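Local coordinates for A rubisco-like protein (Burkholderia fungorum, PDB 3NWR) that belongs to the rubisco-like proteins and is classed as a lyase, with the rubisco large-chain fold, although its precise reaction and substrate are not established here, at residues L107-L110 with A111-A115; H246-L249 with V250-G254. All coordinates share one frame; numbering follows the deposited sequence.

In the fold
Contact 1 and contact 2 are each about two turns of one helix, but they sit in different domains of a rubisco-like chain, with centres 32 Å apart and nearest atoms about 18 Å apart. Residues 107-115 cover helix 107-114 of the N-terminal domain, packed between its antiparallel sheet, helix 267-276 and the second subunit; all the touching residues are buried, and the side chains are apolar or threonine. Residues 246-254 close helix 240-252 on the outside of the catalytic barrel, where one side is buried and the other carries charged groups. Accordingly, a hydroxyl-to-carbonyl bond marks contact 1, whereas contact 2 has a long ion pair, a water bridge and a Schellman end.

Contact 1 of 2, residues L107-L110 with A111-A115; sequences LPTL and AATVA
Thr113 reaches back one turn to Thr109 with its hydroxyl, OG1 lying 2.8 Å from Thr109 O and giving its proton to that carbonyl. The threonine can do this because OG1 stands anti to its own carbonyl carbon (chi1 -60°), beside the backbone N and facing the preceding turn. The hydroxyl comes in 32° from the carbonyl plane. Thr109 O also receives the backbone N of Thr113, but weakly, with an N-H...O angle of 127°, so the side-chain bond reinforces a poorly aligned helical one. The two threonine side chains cross at a slant, with Thr109 CG2 4.1 Å from Thr113 OG1, and Asn106 OD1 accepts from Thr109 N at the start of the helix.

These residues make up helix 107-114, which lies over the four-stranded antiparallel sheet of the rubisco large-chain N-terminal domain. Leu110, Thr113 and Val114 face the sheet: Leu110 and Val114 rest on Leu15 of strand 14-23, while Thr113 and Val114 meet Phe98 of strand 89-99. Leu110 CD1 meets Val114 CG1 at 4.1 Å. The other methyl of Val114 is placed between its backbone N and carbonyl carbon, where CG2 comes 3.3 Å from Leu110 O. That oxygen accepts the nearly straight bond from Val114 N at 3.0 Å and a weak one from Thr113 N.

Ala111 and Ala112 add only methyl groups, whose CB atoms lie 3.5 Å from Pro108 O and Thr109 O respectively. The second subunit packs here, with its Trp264 on Ala111, its Asn286 on Ala112 and its Thr237 on Pro108.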
loop_
_atom_site.group_PDB
_atom_site.type_symbol
_atom_site.label_atom_id
_atom_site.label_comp_id
_atom_site.label_asym_id
_atom_site.label_seq_id
_atom_site.Cartn_x
_atom_site.Cartn_y
_atom_site.Cartn_z
ATOM N N LEU A 107 -6.458 4.482 12.193
ATOM C CA LEU A 107 -5.203 3.959 11.653
ATOM C C LEU A 107 -4.954 4.342 10.191
ATOM O O LEU A 107 -3.887 4.871 9.871
ATOM C CB LEU A 107 -5.117 2.445 11.861
ATOM C CG LEU A 107 -3.803 1.774 11.445
ATOM C CD1 LEU A 107 -2.570 2.522 11.972
ATOM C CD2 LEU A 107 -3.790 0.323 11.926
ATOM N N PRO A 108 -5.920 4.087 9.291
ATOM C CA PRO A 108 -5.616 4.482 7.905
ATOM C C PRO A 108 -5.491 6.001 7.696
ATOM O O PRO A 108 -4.726 6.434 6.835
ATOM C CB PRO A 108 -6.770 3.866 7.101
ATOM C CG PRO A 108 -7.909 3.732 8.101
ATOM C CD PRO A 108 -7.218 3.391 9.409
ATOM N N THR A 109 -6.203 6.812 8.468
ATOM C CA THR A 109 -6.006 8.254 8.349
ATOM C C THR A 109 -4.699 8.717 8.994
ATOM O O THR A 109 -4.093 9.684 8.538
ATOM C CB THR A 109 -7.235 9.038 8.829
ATOM O OG1 THR A 109 -8.348 8.629 8.035
ATOM C CG2 THR A 109 -7.026 10.547 8.658
ATOM N N LEU A 110 -4.234 7.995 10.010
ATOM C CA LEU A 110 -2.890 8.236 10.529
ATOM C C LEU A 110 -1.881 8.059 9.391
ATOM O O LEU A 110 -1.001 8.898 9.192
ATOM C CB LEU A 110 -2.592 7.278 11.688
ATOM C CG LEU A 110 -1.152 7.272 12.200
ATOM C CD1 LEU A 110 -0.734 8.671 12.613
ATOM C CD2 LEU A 110 -0.961 6.289 13.354
ATOM N N ALA A 111 -2.021 6.981 8.625
ATOM C CA ALA A 111 -1.132 6.778 7.477
ATOM C C ALA A 111 -1.281 7.881 6.422
ATOM O O ALA A 111 -0.291 8.321 5.835
ATOM C CB ALA A 111 -1.347 5.401 6.853
ATOM N N ALA A 112 -2.507 8.328 6.166
ATOM C CA ALA A 112 -2.742 9.393 5.193
ATOM C C ALA A 112 -2.070 10.682 5.641
ATOM O O ALA A 112 -1.740 11.539 4.819
ATOM C CB ALA A 112 -4.242 9.621 5.012
ATOM N N THR A 113 -1.894 10.817 6.953
ATOM C CA THR A 113 -1.366 12.048 7.535
ATOM C C THR A 113 0.158 12.066 7.524
ATOM O O THR A 113 0.764 13.034 7.067
ATOM C CB THR A 113 -1.880 12.239 8.976
ATOM O OG1 THR A 113 -3.312 12.302 8.968
ATOM C CG2 THR A 113 -1.333 13.542 9.568
ATOM N N VAL A 114 0.781 11.000 8.025
ATOM C CA VAL A 114 2.245 10.958 8.111
ATOM C C VAL A 114 2.922 10.485 6.838
ATOM O O VAL A 114 4.130 10.646 6.684
ATOM C CB VAL A 114 2.734 10.101 9.293
ATOM C CG1 VAL A 114 2.221 10.687 10.611
ATOM C CG2 VAL A 114 2.311 8.641 9.124
ATOM N N ALA A 115 2.165 9.894 5.927
ATOM C CA ALA A 115 2.770 9.518 4.658
ATOM C C ALA A 115 2.024 10.248 3.531
ATOM O O ALA A 115 2.469 11.294 3.052
ATOM C CB ALA A 115 2.787 7.997 4.499
#

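Contact 2 of 2, residues H246-L249 with V250-G254; sequences HAEL and VEREG
Arg252 folds back across the preceding turn so that one face of its guanidinium covers Glu248 O and Leu249 CA, each 3.6 Å from the plane and toward its rim. A bend at chi3 (-57°) turns the group back over the helix. Glu248 extends beyond CG and brings OE1 to the guanidinium edge, in its plane, 3.7 Å from Arg252 NH1; this is a long salt bridge, and the carboxylate and guanidinium planes are 84° apart. The Leu249 side chain crosses that of Arg252 at about a right angle, with CD1 3.9 Å from Arg252 NH2. It also runs beside Glu253, pointing the same way, and CD1 meets Glu253 CG at 3.8 Å. The bent Glu253 sends OE1 to a salt bridge with Arg220.

Farther round the helix, a water donates to Glu251 OE1 and, weakly, to Ala247 O, linking a charged side chain to the backbone one turn earlier. The helix ends in a Schellman motif: Gly254, with positive phi, is its C-prime residue, its N bonds to Glu251 O at 3.0 Å, and the N of the residue after it reaches Val250 O.

Helix 240-252 is the crossover of a beta-alpha-beta unit between strands 233-235 and 257-261 of the TIM-barrel catalytic domain. Its buried side, with Val250 on Val212 and Leu249 on Arg213, packs against the neighbouring helix 208-226.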
loop_
_atom_site.group_PDB
_atom_site.type_symbol
_atom_site.label_atom_id
_atom_site.label_comp_id
_atom_site.label_asym_id
_atom_site.label_seq_id
_atom_site.Cartn_x
_atom_site.Cartn_y
_atom_site.Cartn_z
ATOM N N HIS A 246 -12.931 -17.295 6.346
ATOM C CA HIS A 246 -11.776 -18.189 6.311
ATOM C C HIS A 246 -11.190 -18.379 7.709
ATOM O O HIS A 246 -10.811 -19.482 8.082
ATOM C CB HIS A 246 -10.661 -17.649 5.408
ATOM C CG HIS A 246 -11.056 -17.427 3.980
ATOM N ND1 HIS A 246 -12.068 -18.126 3.352
ATOM C CD2 HIS A 246 -10.539 -16.592 3.047
ATOM C CE1 HIS A 246 -12.166 -17.716 2.098
ATOM N NE2 HIS A 246 -11.247 -16.789 1.887
ATOM N N ALA A 247 -11.098 -17.295 8.467
ATOM C CA ALA A 247 -10.519 -17.368 9.805
ATOM C C ALA A 247 -11.391 -18.207 10.738
ATOM O O ALA A 247 -10.873 -18.968 11.570
ATOM C CB ALA A 247 -10.299 -15.956 10.369
ATOM N N GLU A 248 -12.707 -18.080 10.597
ATOM C CA GLU A 248 -13.633 -18.900 11.377
ATOM C C GLU A 248 -13.420 -20.377 11.069
ATOM O O GLU A 248 -13.397 -21.211 11.976
ATOM C CB GLU A 248 -15.083 -18.517 11.081
ATOM C CG GLU A 248 -15.493 -17.147 11.576
ATOM C CD GLU A 248 -16.942 -16.847 11.238
ATOM O OE1 GLU A 248 -17.737 -17.812 11.152
ATOM O OE2 GLU A 248 -17.282 -15.660 11.057
ATOM N N LEU A 249 -13.252 -20.706 9.793
ATOM C CA LEU A 249 -13.008 -22.097 9.401
ATOM C C LEU A 249 -11.695 -22.622 9.981
ATOM O O LEU A 249 -11.639 -23.729 10.510
ATOM C CB LEU A 249 -13.000 -22.256 7.878
ATOM C CG LEU A 249 -12.608 -23.658 7.402
ATOM C CD1 LEU A 249 -13.671 -24.686 7.825
ATOM C CD2 LEU A 249 -12.384 -23.694 5.902
ATOM N N VAL A 250 -10.630 -21.827 9.881
ATOM C CA VAL A 250 -9.347 -22.253 10.426
ATOM C C VAL A 250 -9.501 -22.573 11.908
ATOM O O VAL A 250 -9.001 -23.598 12.381
ATOM C CB VAL A 250 -8.228 -21.205 10.179
ATOM C CG1 VAL A 250 -6.947 -21.582 10.932
ATOM C CG2 VAL A 250 -7.930 -21.099 8.690
ATOM N N GLU A 251 -10.206 -21.718 12.641
ATOM C CA GLU A 251 -10.416 -21.962 14.066
ATOM C C GLU A 251 -11.228 -23.232 14.310
ATOM O O GLU A 251 -10.880 -24.048 15.176
ATOM C CB GLU A 251 -11.082 -20.764 14.749
ATOM C CG GLU A 251 -11.330 -20.976 16.232
ATOM C CD GLU A 251 -11.915 -19.760 16.917
ATOM O OE1 GLU A 251 -12.142 -18.727 16.242
ATOM O OE2 GLU A 251 -12.150 -19.835 18.143
ATOM N N ARG A 252 -12.305 -23.402 13.549
ATOM C CA ARG A 252 -13.160 -24.578 13.718
ATOM C C ARG A 252 -12.402 -25.876 13.471
ATOM O O ARG A 252 -12.671 -26.906 14.103
ATOM C CB ARG A 252 -14.369 -24.494 12.787
ATOM C CG ARG A 252 -15.466 -23.577 13.288
ATOM C CD ARG A 252 -16.782 -23.845 12.560
ATOM N NE ARG A 252 -16.648 -23.713 11.111
ATOM C CZ ARG A 252 -16.744 -22.558 10.455
ATOM N NH1 ARG A 252 -16.972 -21.433 11.120
ATOM N NH2 ARG A 252 -16.614 -22.529 9.138
ATOM N N GLU A 253 -11.444 -25.825 12.553
ATOM C CA GLU A 253 -10.654 -26.991 12.186
ATOM C C GLU A 253 -9.445 -27.200 13.102
ATOM O O GLU A 253 -8.614 -28.063 12.843
ATOM C CB GLU A 253 -10.229 -26.893 10.722
ATOM C CG GLU A 253 -11.399 -27.013 9.760
ATOM C CD GLU A 253 -11.959 -28.426 9.707
ATOM O OE1 GLU A 253 -11.164 -29.380 9.820
ATOM O OE2 GLU A 253 -13.185 -28.577 9.546
ATOM N N GLY A 254 -9.374 -26.423 14.182
ATOM C CA GLY A 254 -8.327 -26.600 15.177
ATOM C C GLY A 254 -7.023 -25.877 14.903
ATOM O O GLY A 254 -5.996 -26.166 15.526
HETATM O O HOH W 1 -11.059 -17.490 13.945
#